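Putative carboxymuconolactone decarboxylase (Burkholderia xenovorans, PDB 2QEU) may act as a peroxiredoxin-like enzyme of the AhpD-like carboxymuconolactone decarboxylase family. Local coordinates at residues B[80-94]-B[120-133]. Sequence-based numbering, arbitrary orientation.
Sequences DEPIGIVNHTRAAMN and KTGRKAVTFAVEFE
Phe128 meets Val86 where the helical segments 82-94 and 122-133 cross at -43° in the all-helical AhpD-like fold. CG1 of Val86 sits over the ring centre, a CH-pi contact 3.7 Å from the Phe128 centroid; the opposite face is backed by Phe132 CB, and Thr89 CG2 meets the edge. With its CG anti to the backbone N (chi1 170°), Phe128 carries its ring across to Val86 and Thr89. Arg90 lends its aliphatic part, CG lying 3.6 Å from Phe132 CZ, while in the conformer described NH1 hydrogen-bonds Asn87 OD1 near the guanidinium plane. The unbranched chain of Met93, present as selenomethionine, rests SE on Ala129 CB and lies at the Phe132 edge, a Met-aromatic contact. Small Ala125 lets the helices come close: its CB touches Ile85 CD1 and Thr89 OG1, a hydroxyl that donates to Ile85 O and so tolerates burial. Helix 99-113 covers this patch through Leu102 and Ile106. At the other end Asp80, closing helix 65-79 in a Schellman motif, salt-bridges through OD2 to Lys120 NZ, again in one conformer; OD2 also pairs with Arg79 NH1 of a second subunit, whose Arg79 O accepts from Lys120 NZ at this assembly interface. Asp80 OD1 accepts from Thr121 OG1 at 2.8 Å, on its anti side.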
# COMPACT_ATOMS: atom_id res chain seq x y z
N ASP B 80 -0.63 9.39 2.89
CA ASP B 80 -0.05 10.02 4.10
C ASP B 80 1.04 11.02 3.78
O ASP B 80 2.19 10.90 4.26
CB ASP B 80 0.44 8.97 5.10
CG ASP B 80 -0.67 8.11 5.60
OD1 ASP B 80 -1.74 8.63 5.98
OD2 ASP B 80 -0.47 6.89 5.63
N GLU B 81 0.73 11.98 2.91
CA GLU B 81 1.68 13.06 2.66
C GLU B 81 1.05 14.34 3.20
O GLU B 81 0.21 14.94 2.54
CB GLU B 81 2.08 13.19 1.20
CG GLU B 81 3.56 13.66 1.07
CD GLU B 81 3.87 15.04 1.70
OE1 GLU B 81 4.21 15.19 2.92
OE2 GLU B 81 3.84 15.98 0.91
N PRO B 82 1.37 14.69 4.45
CA PRO B 82 0.81 15.83 5.14
C PRO B 82 1.20 17.21 4.59
O PRO B 82 0.42 18.18 4.73
CB PRO B 82 1.29 15.63 6.57
CG PRO B 82 2.53 14.87 6.44
CD PRO B 82 2.29 13.93 5.33
N ILE B 83 2.41 17.32 4.01
CA ILE B 83 2.83 18.60 3.41
C ILE B 83 2.02 18.81 2.14
O ILE B 83 1.39 19.84 1.96
CB ILE B 83 4.35 18.61 3.09
CG1 ILE B 83 5.13 18.40 4.39
CG2 ILE B 83 4.74 19.95 2.43
CD1 ILE B 83 4.74 19.33 5.47
N GLY B 84 2.03 17.81 1.28
CA GLY B 84 1.25 17.85 0.07
C GLY B 84 -0.23 18.05 0.28
O GLY B 84 -0.85 18.80 -0.45
N ILE B 85 -0.80 17.40 1.30
CA ILE B 85 -2.25 17.51 1.53
C ILE B 85 -2.63 18.97 1.85
O ILE B 85 -3.62 19.50 1.32
CB ILE B 85 -2.83 16.51 2.59
CG1 ILE B 85 -4.30 16.27 2.27
CG2 ILE B 85 -2.67 17.05 4.04
CD1 ILE B 85 -4.96 15.30 3.14
N VAL B 86 -1.81 19.66 2.65
CA VAL B 86 -2.09 21.05 2.97
C VAL B 86 -1.83 21.90 1.71
O VAL B 86 -2.64 22.74 1.39
CB VAL B 86 -1.24 21.51 4.16
CG1 VAL B 86 -1.23 23.05 4.29
CG2 VAL B 86 -1.72 20.82 5.41
N ASN B 87 -0.72 21.66 0.99
CA ASN B 87 -0.48 22.41 -0.25
C ASN B 87 -1.63 22.33 -1.28
O ASN B 87 -2.00 23.34 -1.88
CB ASN B 87 0.87 22.04 -0.90
CG ASN B 87 2.07 22.52 -0.07
OD1 ASN B 87 1.95 23.49 0.70
ND2 ASN B 87 3.22 21.88 -0.25
N HIS B 88 -2.17 21.12 -1.48
CA HIS B 88 -3.29 20.94 -2.40
C HIS B 88 -4.63 21.48 -1.84
O HIS B 88 -5.51 21.93 -2.61
CB HIS B 88 -3.38 19.49 -2.88
CG HIS B 88 -2.29 19.12 -3.83
ND1 HIS B 88 -2.25 19.59 -5.12
CD2 HIS B 88 -1.18 18.35 -3.67
CE1 HIS B 88 -1.16 19.14 -5.71
NE2 HIS B 88 -0.49 18.39 -4.86
N THR B 89 -4.81 21.43 -0.52
CA THR B 89 -5.99 22.06 0.09
C THR B 89 -5.97 23.57 -0.17
O THR B 89 -6.96 24.16 -0.61
CB THR B 89 -6.11 21.77 1.59
OG1 THR B 89 -6.29 20.37 1.75
CG2 THR B 89 -7.33 22.52 2.23
N ARG B 90 -4.84 24.19 0.14
CA ARG B 90 -4.61 25.61 -0.14
C ARG B 90 -4.90 25.92 -1.62
O ARG B 90 -5.68 26.82 -1.93
CB ARG B 90 -3.17 26.00 0.24
CG ARG B 90 -2.88 27.49 0.20
CD ARG B 90 -1.40 27.80 0.48
NE ARG B 90 -0.94 27.34 1.80
CZ ARG B 90 -0.07 26.35 2.02
NH1 ARG B 90 0.49 25.68 1.02
NH2 ARG B 90 0.28 26.03 3.27
N ALA B 91 -4.31 25.15 -2.53
CA ALA B 91 -4.51 25.32 -3.97
C ALA B 91 -6.01 25.19 -4.34
O ALA B 91 -6.57 26.04 -5.04
CB ALA B 91 -3.65 24.30 -4.75
N ALA B 92 -6.66 24.14 -3.84
CA ALA B 92 -8.06 23.90 -4.17
C ALA B 92 -8.91 25.11 -3.74
O ALA B 92 -9.84 25.52 -4.45
CB ALA B 92 -8.60 22.56 -3.52
N MSE B 93 -8.64 25.61 -2.53
CA MSE B 93 -9.46 26.66 -1.93
C MSE B 93 -9.17 28.00 -2.60
O MSE B 93 -10.07 28.81 -2.83
CB MSE B 93 -9.24 26.72 -0.43
CG MSE B 93 -9.91 25.55 0.28
SE MSE B 93 -9.64 25.48 2.16
CE MSE B 93 -10.56 27.18 2.69
N ASN B 94 -7.90 28.20 -2.97
CA ASN B 94 -7.56 29.33 -3.81
C ASN B 94 -8.33 29.32 -5.12
O ASN B 94 -8.66 30.41 -5.65
CB ASN B 94 -6.03 29.42 -4.05
CG ASN B 94 -5.28 30.06 -2.89
OD1 ASN B 94 -5.84 30.89 -2.16
ND2 ASN B 94 -4.01 29.72 -2.74
N LYS B 120 -5.42 9.51 9.86
CA LYS B 120 -3.99 9.76 9.85
C LYS B 120 -3.73 11.17 9.28
O LYS B 120 -3.33 12.08 10.00
CB LYS B 120 -3.21 8.69 9.07
CG LYS B 120 -3.25 7.28 9.71
CD LYS B 120 -2.48 6.22 8.87
CE LYS B 120 -0.99 6.38 9.00
NZ LYS B 120 -0.20 5.46 8.16
N THR B 121 -4.01 11.35 8.01
CA THR B 121 -3.62 12.54 7.28
C THR B 121 -4.78 13.36 6.74
O THR B 121 -4.77 14.62 6.80
CB THR B 121 -2.65 12.10 6.12
OG1 THR B 121 -1.58 11.31 6.68
CG2 THR B 121 -2.07 13.27 5.41
N GLY B 122 -5.84 12.69 6.30
CA GLY B 122 -6.95 13.44 5.69
C GLY B 122 -7.49 14.57 6.55
O GLY B 122 -7.78 15.69 6.11
N ARG B 123 -7.68 14.29 7.84
CA ARG B 123 -8.26 15.27 8.74
C ARG B 123 -7.37 16.50 8.92
O ARG B 123 -7.87 17.58 9.29
CB ARG B 123 -8.63 14.64 10.07
CG ARG B 123 -7.46 14.19 10.90
CD ARG B 123 -7.97 13.48 12.14
NE ARG B 123 -6.92 13.05 13.05
CZ ARG B 123 -6.53 13.73 14.12
NH1 ARG B 123 -7.06 14.92 14.42
NH2 ARG B 123 -5.61 13.20 14.89
N LYS B 124 -6.06 16.36 8.67
CA LYS B 124 -5.16 17.54 8.81
C LYS B 124 -5.51 18.63 7.76
O LYS B 124 -5.38 19.86 8.01
CB LYS B 124 -3.72 17.08 8.63
CG LYS B 124 -3.20 16.03 9.61
CD LYS B 124 -1.74 15.67 9.33
CE LYS B 124 -1.16 14.91 10.51
NZ LYS B 124 0.16 14.37 10.21
N ALA B 125 -5.98 18.18 6.61
CA ALA B 125 -6.46 19.09 5.55
C ALA B 125 -7.64 19.93 6.05
O ALA B 125 -7.73 21.10 5.72
CB ALA B 125 -6.83 18.28 4.25
N VAL B 126 -8.52 19.30 6.83
CA VAL B 126 -9.72 19.95 7.34
C VAL B 126 -9.34 20.95 8.43
O VAL B 126 -9.83 22.09 8.46
CB VAL B 126 -10.76 18.92 7.82
CG1 VAL B 126 -12.02 19.65 8.44
CG2 VAL B 126 -11.20 18.01 6.64
N THR B 127 -8.46 20.53 9.33
CA THR B 127 -7.93 21.42 10.37
C THR B 127 -7.34 22.71 9.75
O THR B 127 -7.66 23.84 10.17
CB THR B 127 -6.86 20.74 11.20
OG1 THR B 127 -7.43 19.58 11.82
CG2 THR B 127 -6.28 21.70 12.28
N PHE B 128 -6.48 22.53 8.76
CA PHE B 128 -5.96 23.64 7.98
C PHE B 128 -7.06 24.46 7.31
O PHE B 128 -7.03 25.70 7.39
CB PHE B 128 -4.95 23.14 6.92
CG PHE B 128 -4.53 24.19 5.92
CD1 PHE B 128 -3.59 25.15 6.23
CD2 PHE B 128 -5.12 24.23 4.66
CE1 PHE B 128 -3.22 26.12 5.29
CE2 PHE B 128 -4.78 25.16 3.75
CZ PHE B 128 -3.84 26.13 4.06
N ALA B 129 -8.01 23.78 6.68
CA ALA B 129 -9.03 24.43 5.84
C ALA B 129 -9.89 25.40 6.65
O ALA B 129 -10.25 26.49 6.20
CB ALA B 129 -9.91 23.38 5.22
N VAL B 130 -10.24 24.98 7.86
CA VAL B 130 -11.06 25.82 8.74
C VAL B 130 -10.39 27.17 9.03
O VAL B 130 -11.04 28.17 9.03
CB VAL B 130 -11.45 25.04 10.04
CG1 VAL B 130 -12.02 26.00 11.16
CG2 VAL B 130 -12.44 23.87 9.66
N GLU B 131 -9.08 27.16 9.21
CA GLU B 131 -8.32 28.38 9.41
C GLU B 131 -8.10 29.11 8.10
O GLU B 131 -8.24 30.35 8.01
CB GLU B 131 -7.00 28.10 10.13
CG GLU B 131 -7.15 27.40 11.50
CD GLU B 131 -8.21 28.00 12.42
OE1 GLU B 131 -8.20 29.24 12.61
OE2 GLU B 131 -9.05 27.22 12.95
N PHE B 132 -7.80 28.38 7.04
CA PHE B 132 -7.54 29.02 5.75
C PHE B 132 -8.77 29.71 5.13
O PHE B 132 -8.64 30.72 4.45
CB PHE B 132 -6.94 28.02 4.74
CG PHE B 132 -6.38 28.69 3.50
CD1 PHE B 132 -5.38 29.64 3.60
CD2 PHE B 132 -6.89 28.38 2.25
CE1 PHE B 132 -4.87 30.21 2.46
CE2 PHE B 132 -6.40 28.96 1.11
CZ PHE B 132 -5.41 29.91 1.22
N GLU B 133 -9.95 29.19 5.42
CA GLU B 133 -11.19 29.78 4.97
C GLU B 133 -11.27 31.19 5.53
O GLU B 133 -11.67 32.13 4.83
CB GLU B 133 -12.35 28.96 5.53
CG GLU B 133 -13.71 29.51 5.11
CD GLU B 133 -14.88 28.60 5.51
OE1 GLU B 133 -14.90 28.15 6.67
OE2 GLU B 133 -15.76 28.38 4.66